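Local coordinates for protein amidase, hydantoinase/carbamoylase family (Burkholderia ambifaria, PDB 5TP4) that probably hydrolyses N-carbamoyl-L-amino acids as a zinc-dependent amidase of the peptidase M20 family, at residues S333-V346 with A368-V380. Residues are numbered along the deposited sequence; the frame is centred on the assembly and turned at random.
With EDO (1,2-ethanediol), chain T.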
loop_
_atom_site.group_PDB
_atom_site.type_symbol
_atom_site.label_atom_id
_atom_site.label_comp_id
_atom_site.label_asym_id
_atom_site.label_seq_id
_atom_site.Cartn_x
_atom_site.Cartn_y
_atom_site.Cartn_z
ATOM N N SER B 333 -2.970 2.011 24.569
ATOM C CA SER B 333 -4.109 2.396 25.392
ATOM C C SER B 333 -4.430 1.229 26.314
ATOM O O SER B 333 -4.446 0.075 25.870
ATOM C CB SER B 333 -5.338 2.734 24.541
ATOM O OG SER B 333 -6.169 3.619 25.273
ATOM N N PRO B 334 -4.697 1.496 27.587
ATOM C CA PRO B 334 -4.911 0.413 28.547
ATOM C C PRO B 334 -6.321 -0.144 28.459
ATOM O O PRO B 334 -7.258 0.521 28.020
ATOM C CB PRO B 334 -4.697 1.099 29.900
ATOM C CG PRO B 334 -5.192 2.519 29.637
ATOM C CD PRO B 334 -4.792 2.835 28.204
ATOM N N ALA B 335 -6.463 -1.384 28.914
ATOM C CA ALA B 335 -7.804 -1.920 29.101
ATOM C C ALA B 335 -8.557 -1.051 30.101
ATOM O O ALA B 335 -7.970 -0.439 30.993
ATOM C CB ALA B 335 -7.746 -3.366 29.598
ATOM N N THR B 336 -9.867 -0.993 29.941
ATOM C CA THR B 336 -10.718 -0.115 30.748
ATOM C C THR B 336 -11.911 -0.906 31.251
ATOM O O THR B 336 -12.991 -0.876 30.660
ATOM C CB THR B 336 -11.173 1.104 29.936
ATOM O OG1 THR B 336 -10.037 1.652 29.245
ATOM C CG2 THR B 336 -11.754 2.167 30.875
ATOM N N PRO B 337 -11.761 -1.620 32.362
ATOM C CA PRO B 337 -12.908 -2.353 32.910
ATOM C C PRO B 337 -13.989 -1.416 33.435
ATOM O O PRO B 337 -13.704 -0.359 34.010
ATOM C CB PRO B 337 -12.294 -3.183 34.043
ATOM C CG PRO B 337 -11.012 -2.503 34.355
ATOM C CD PRO B 337 -10.514 -1.922 33.082
ATOM N N PHE B 338 -15.235 -1.820 33.223
ATOM C CA PHE B 338 -16.372 -1.111 33.791
ATOM C C PHE B 338 -16.656 -1.617 35.206
ATOM O O PHE B 338 -16.078 -2.596 35.676
ATOM C CB PHE B 338 -17.593 -1.263 32.874
ATOM C CG PHE B 338 -17.477 -0.522 31.579
ATOM C CD1 PHE B 338 -16.536 0.494 31.430
ATOM C CD2 PHE B 338 -18.309 -0.836 30.516
ATOM C CE1 PHE B 338 -16.415 1.179 30.221
ATOM C CE2 PHE B 338 -18.223 -0.148 29.304
ATOM C CZ PHE B 338 -17.269 0.865 29.149
ATOM N N ASP B 339 -17.529 -0.907 35.913
ATOM C CA ASP B 339 -17.754 -1.195 37.323
ATOM C C ASP B 339 -18.619 -2.436 37.460
ATOM O O ASP B 339 -19.723 -2.473 36.915
ATOM C CB ASP B 339 -18.445 -0.004 37.976
ATOM C CG ASP B 339 -18.814 -0.277 39.404
ATOM O OD1 ASP B 339 -17.879 -0.270 40.248
ATOM O OD2 ASP B 339 -20.013 -0.502 39.668
ATOM N N ARG B 340 -18.127 -3.437 38.210
ATOM C CA ARG B 340 -18.854 -4.697 38.323
ATOM C C ARG B 340 -20.289 -4.480 38.790
ATOM O O ARG B 340 -21.220 -5.085 38.249
ATOM C CB ARG B 340 -18.125 -5.658 39.265
ATOM C CG ARG B 340 -18.790 -7.045 39.285
ATOM C CD ARG B 340 -18.133 -8.087 40.220
ATOM N NE ARG B 340 -18.071 -7.671 41.628
ATOM C CZ ARG B 340 -19.120 -7.407 42.405
ATOM N NH1 ARG B 340 -20.364 -7.484 41.944
ATOM N NH2 ARG B 340 -18.918 -7.042 43.658
ATOM N N GLY B 341 -20.491 -3.603 39.771
ATOM C CA GLY B 341 -21.835 -3.383 40.291
ATOM C C GLY B 341 -22.781 -2.742 39.294
ATOM O O GLY B 341 -23.952 -3.133 39.207
ATOM N N CYS B 342 -22.314 -1.720 38.559
ATOM C CA CYS B 342 -23.173 -1.106 37.540
ATOM C C CYS B 342 -23.434 -2.072 36.389
ATOM O O CYS B 342 -24.546 -2.105 35.836
ATOM C CB CYS B 342 -22.558 0.198 37.012
ATOM S SG CYS B 342 -22.573 1.510 38.276
ATOM N N VAL B 343 -22.427 -2.876 36.017
ATOM C CA VAL B 343 -22.626 -3.868 34.961
ATOM C C VAL B 343 -23.663 -4.887 35.395
ATOM O O VAL B 343 -24.530 -5.296 34.603
ATOM C CB VAL B 343 -21.289 -4.538 34.584
ATOM C CG1 VAL B 343 -21.508 -5.624 33.543
ATOM C CG2 VAL B 343 -20.333 -3.497 34.014
ATOM N N GLU B 344 -23.628 -5.269 36.679
ATOM C CA GLU B 344 -24.593 -6.238 37.197
ATOM C C GLU B 344 -26.014 -5.689 37.149
ATOM O O GLU B 344 -26.965 -6.453 36.971
ATOM C CB GLU B 344 -24.206 -6.646 38.624
ATOM C CG GLU B 344 -25.189 -7.576 39.318
ATOM C CD GLU B 344 -24.766 -7.887 40.755
ATOM O OE1 GLU B 344 -23.594 -8.259 40.922
ATOM O OE2 GLU B 344 -25.573 -7.722 41.705
ATOM N N LEU B 345 -26.189 -4.365 37.301
ATOM C CA LEU B 345 -27.541 -3.817 37.189
ATOM C C LEU B 345 -28.068 -3.967 35.766
ATOM O O LEU B 345 -29.261 -4.221 35.551
ATOM C CB LEU B 345 -27.556 -2.339 37.583
ATOM C CG LEU B 345 -27.203 -2.056 39.051
ATOM C CD1 LEU B 345 -27.214 -0.554 39.316
ATOM C CD2 LEU B 345 -28.173 -2.769 40.014
ATOM N N VAL B 346 -27.193 -3.746 34.776
ATOM C CA VAL B 346 -27.575 -3.935 33.381
ATOM C C VAL B 346 -28.013 -5.370 33.146
ATOM O O VAL B 346 -29.062 -5.631 32.534
ATOM C CB VAL B 346 -26.410 -3.538 32.457
ATOM C CG1 VAL B 346 -26.725 -3.886 30.991
ATOM C CG2 VAL B 346 -26.151 -2.048 32.574
ATOM N N ALA B 368 -18.023 6.767 27.736
ATOM C CA ALA B 368 -17.994 5.857 28.885
ATOM C C ALA B 368 -16.587 5.384 29.234
ATOM O O ALA B 368 -16.302 5.142 30.410
ATOM C CB ALA B 368 -18.877 4.637 28.629
ATOM N N ILE B 369 -15.709 5.225 28.236
ATOM C CA ILE B 369 -14.332 4.789 28.508
ATOM C C ILE B 369 -13.628 5.768 29.444
ATOM O O ILE B 369 -12.941 5.377 30.416
ATOM C CB ILE B 369 -13.554 4.636 27.188
ATOM C CG1 ILE B 369 -14.161 3.524 26.348
ATOM C CG2 ILE B 369 -12.066 4.361 27.507
ATOM C CD1 ILE B 369 -14.126 2.157 27.008
ATOM N N LEU B 370 -13.757 7.065 29.142
ATOM C CA LEU B 370 -13.147 8.094 29.979
ATOM C C LEU B 370 -13.812 8.146 31.346
ATOM O O LEU B 370 -13.127 8.278 32.367
ATOM C CB LEU B 370 -13.253 9.462 29.302
ATOM C CG LEU B 370 -12.280 9.838 28.173
ATOM C CD1 LEU B 370 -10.894 10.116 28.702
ATOM C CD2 LEU B 370 -12.244 8.773 27.026
ATOM N N LEU B 371 -15.142 8.057 31.385
ATOM C CA LEU B 371 -15.844 8.144 32.669
ATOM C C LEU B 371 -15.472 6.983 33.581
ATOM O O LEU B 371 -15.332 7.163 34.798
ATOM C CB LEU B 371 -17.360 8.171 32.470
ATOM C CG LEU B 371 -17.999 9.560 32.300
ATOM C CD1 LEU B 371 -17.988 10.406 33.593
ATOM C CD2 LEU B 371 -17.342 10.387 31.176
ATOM N N ALA B 372 -15.294 5.786 33.009
ATOM C CA ALA B 372 -15.058 4.587 33.816
ATOM C C ALA B 372 -13.782 4.675 34.623
ATOM O O ALA B 372 -13.648 3.972 35.634
ATOM C CB ALA B 372 -14.987 3.345 32.925
ATOM N N ARG B 373 -12.841 5.512 34.198
ATOM C CA ARG B 373 -11.602 5.662 34.936
ATOM C C ARG B 373 -11.767 6.540 36.165
ATOM O O ARG B 373 -10.855 6.584 36.994
ATOM C CB ARG B 373 -10.520 6.209 34.018
ATOM C CG ARG B 373 -10.202 5.221 32.897
ATOM C CD ARG B 373 -9.298 5.836 31.822
ATOM N NE ARG B 373 -9.108 4.873 30.740
ATOM C CZ ARG B 373 -8.862 5.201 29.476
ATOM N NH1 ARG B 373 -8.752 6.486 29.129
ATOM N NH2 ARG B 373 -8.730 4.240 28.563
ATOM N N ARG B 374 -12.919 7.194 36.316
ATOM C CA ARG B 374 -13.127 8.121 37.422
ATOM C C ARG B 374 -14.377 7.782 38.224
ATOM O O ARG B 374 -14.423 8.078 39.418
ATOM C CB ARG B 374 -13.220 9.562 36.900
ATOM C CG ARG B 374 -11.872 10.228 36.619
ATOM C CD ARG B 374 -11.148 10.627 37.914
ATOM N NE ARG B 374 -11.925 11.571 38.726
ATOM C CZ ARG B 374 -11.624 12.861 38.905
ATOM N NH1 ARG B 374 -10.545 13.392 38.339
ATOM N NH2 ARG B 374 -12.401 13.622 39.668
ATOM N N VAL B 375 -15.416 7.232 37.597
ATOM C CA VAL B 375 -16.663 6.978 38.320
ATOM C C VAL B 375 -17.225 5.624 37.905
ATOM O O VAL B 375 -16.912 5.107 36.822
ATOM C CB VAL B 375 -17.704 8.085 38.080
ATOM C CG1 VAL B 375 -17.078 9.489 38.189
ATOM C CG2 VAL B 375 -18.325 7.913 36.769
ATOM N N PRO B 376 -18.037 5.004 38.773
ATOM C CA PRO B 376 -18.654 3.718 38.408
ATOM C C PRO B 376 -19.496 3.837 37.147
ATOM O O PRO B 376 -20.393 4.680 37.053
ATOM C CB PRO B 376 -19.511 3.377 39.632
ATOM C CG PRO B 376 -18.864 4.091 40.743
ATOM C CD PRO B 376 -18.354 5.379 40.168
ATOM N N THR B 377 -19.204 2.969 36.176
ATOM C CA THR B 377 -19.714 3.094 34.818
ATOM C C THR B 377 -20.200 1.759 34.278
ATOM O O THR B 377 -19.627 0.705 34.585
ATOM C CB THR B 377 -18.610 3.667 33.889
ATOM O OG1 THR B 377 -18.358 5.039 34.253
ATOM C CG2 THR B 377 -19.002 3.610 32.406
ATOM N N ALA B 378 -21.261 1.807 33.463
ATOM C CA ALA B 378 -21.685 0.621 32.724
ATOM C C ALA B 378 -22.250 1.084 31.399
ATOM O O ALA B 378 -22.605 2.259 31.223
ATOM C CB ALA B 378 -22.745 -0.221 33.465
ATOM N N MET B 379 -22.328 0.148 30.452
ATOM C CA MET B 379 -22.951 0.465 29.167
ATOM C C MET B 379 -23.976 -0.590 28.779
ATOM O O MET B 379 -23.879 -1.770 29.161
ATOM C CB MET B 379 -21.930 0.571 28.027
ATOM C CG MET B 379 -21.021 1.818 28.082
ATOM S SD MET B 379 -19.959 1.885 26.593
ATOM C CE MET B 379 -21.152 2.354 25.356
ATOM N N VAL B 380 -24.956 -0.149 27.979
ATOM C CA VAL B 380 -25.932 -1.037 27.353
ATOM C C VAL B 380 -25.683 -0.987 25.861
ATOM O O VAL B 380 -25.876 0.070 25.247
ATOM C CB VAL B 380 -27.387 -0.620 27.639
ATOM C CG1 VAL B 380 -28.353 -1.716 27.103
ATOM C CG2 VAL B 380 -27.636 -0.371 29.144
HETATM C C1 EDO T . -10.255 1.326 25.825
HETATM O O1 EDO T . -10.133 0.366 26.889
HETATM C C2 EDO T . -8.870 1.670 25.286
HETATM O O2 EDO T . -8.081 2.305 26.307
HETATM O O HOH W 1 -8.149 2.393 31.949
HETATM O O HOH W 2 -11.779 1.481 34.747
#
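The ring of Phe-338 fills a hollow between helix 367-372 and strand 377-382, a worked example of one aromatic knob joining two elements. With CG anti to its own carbonyl carbon (chi1 -70°), the ring reaches between them: Thr-377 CG2 lies over one face near the rim, Ala-372 CB meets the edge at CD1 (3.6 Å), and Ile-369 CD1 and Ala-368 CB close round CZ. Met-379, extended through chi2 (-175°), brings CG against Phe-338 CE2 (3.6 Å) and SD obliquely beside the ring, a Met-aromatic contact. Just beyond the ring, Asp-339 N donates to Thr-377 O (3.0 Å), pinning the chain where the helix begins. Asp-339 then N-caps it, OD2 accepting from Cys-342 N (2.8 Å), while its carboxylate lies alongside Pro-376. Here the small side chain is the bump: Ala-378 CB seats against the helix backbone at Cys-342 O (3.5 Å), in a shallow dip walled by Cys-342 CB, Val-343 CG2 and Val-346 CG2. At the other end Arg-373 crosses Thr-336 at about a right angle, and its NH2 donates to OG1 (3.0 Å) from a guanidinium also bonded through NE to a water held by Ala-335 O. Strand 377-382 runs between strands 193-199 and 212-229, and helical residues 340-346 run roughly parallel to 377-380, axes 27° apart and 6.6 Å at closest approach; Val-215 of strand 212-229 also touches Phe-338 and Met-379, and Met-379 reaches on to the zinc ligand His-198.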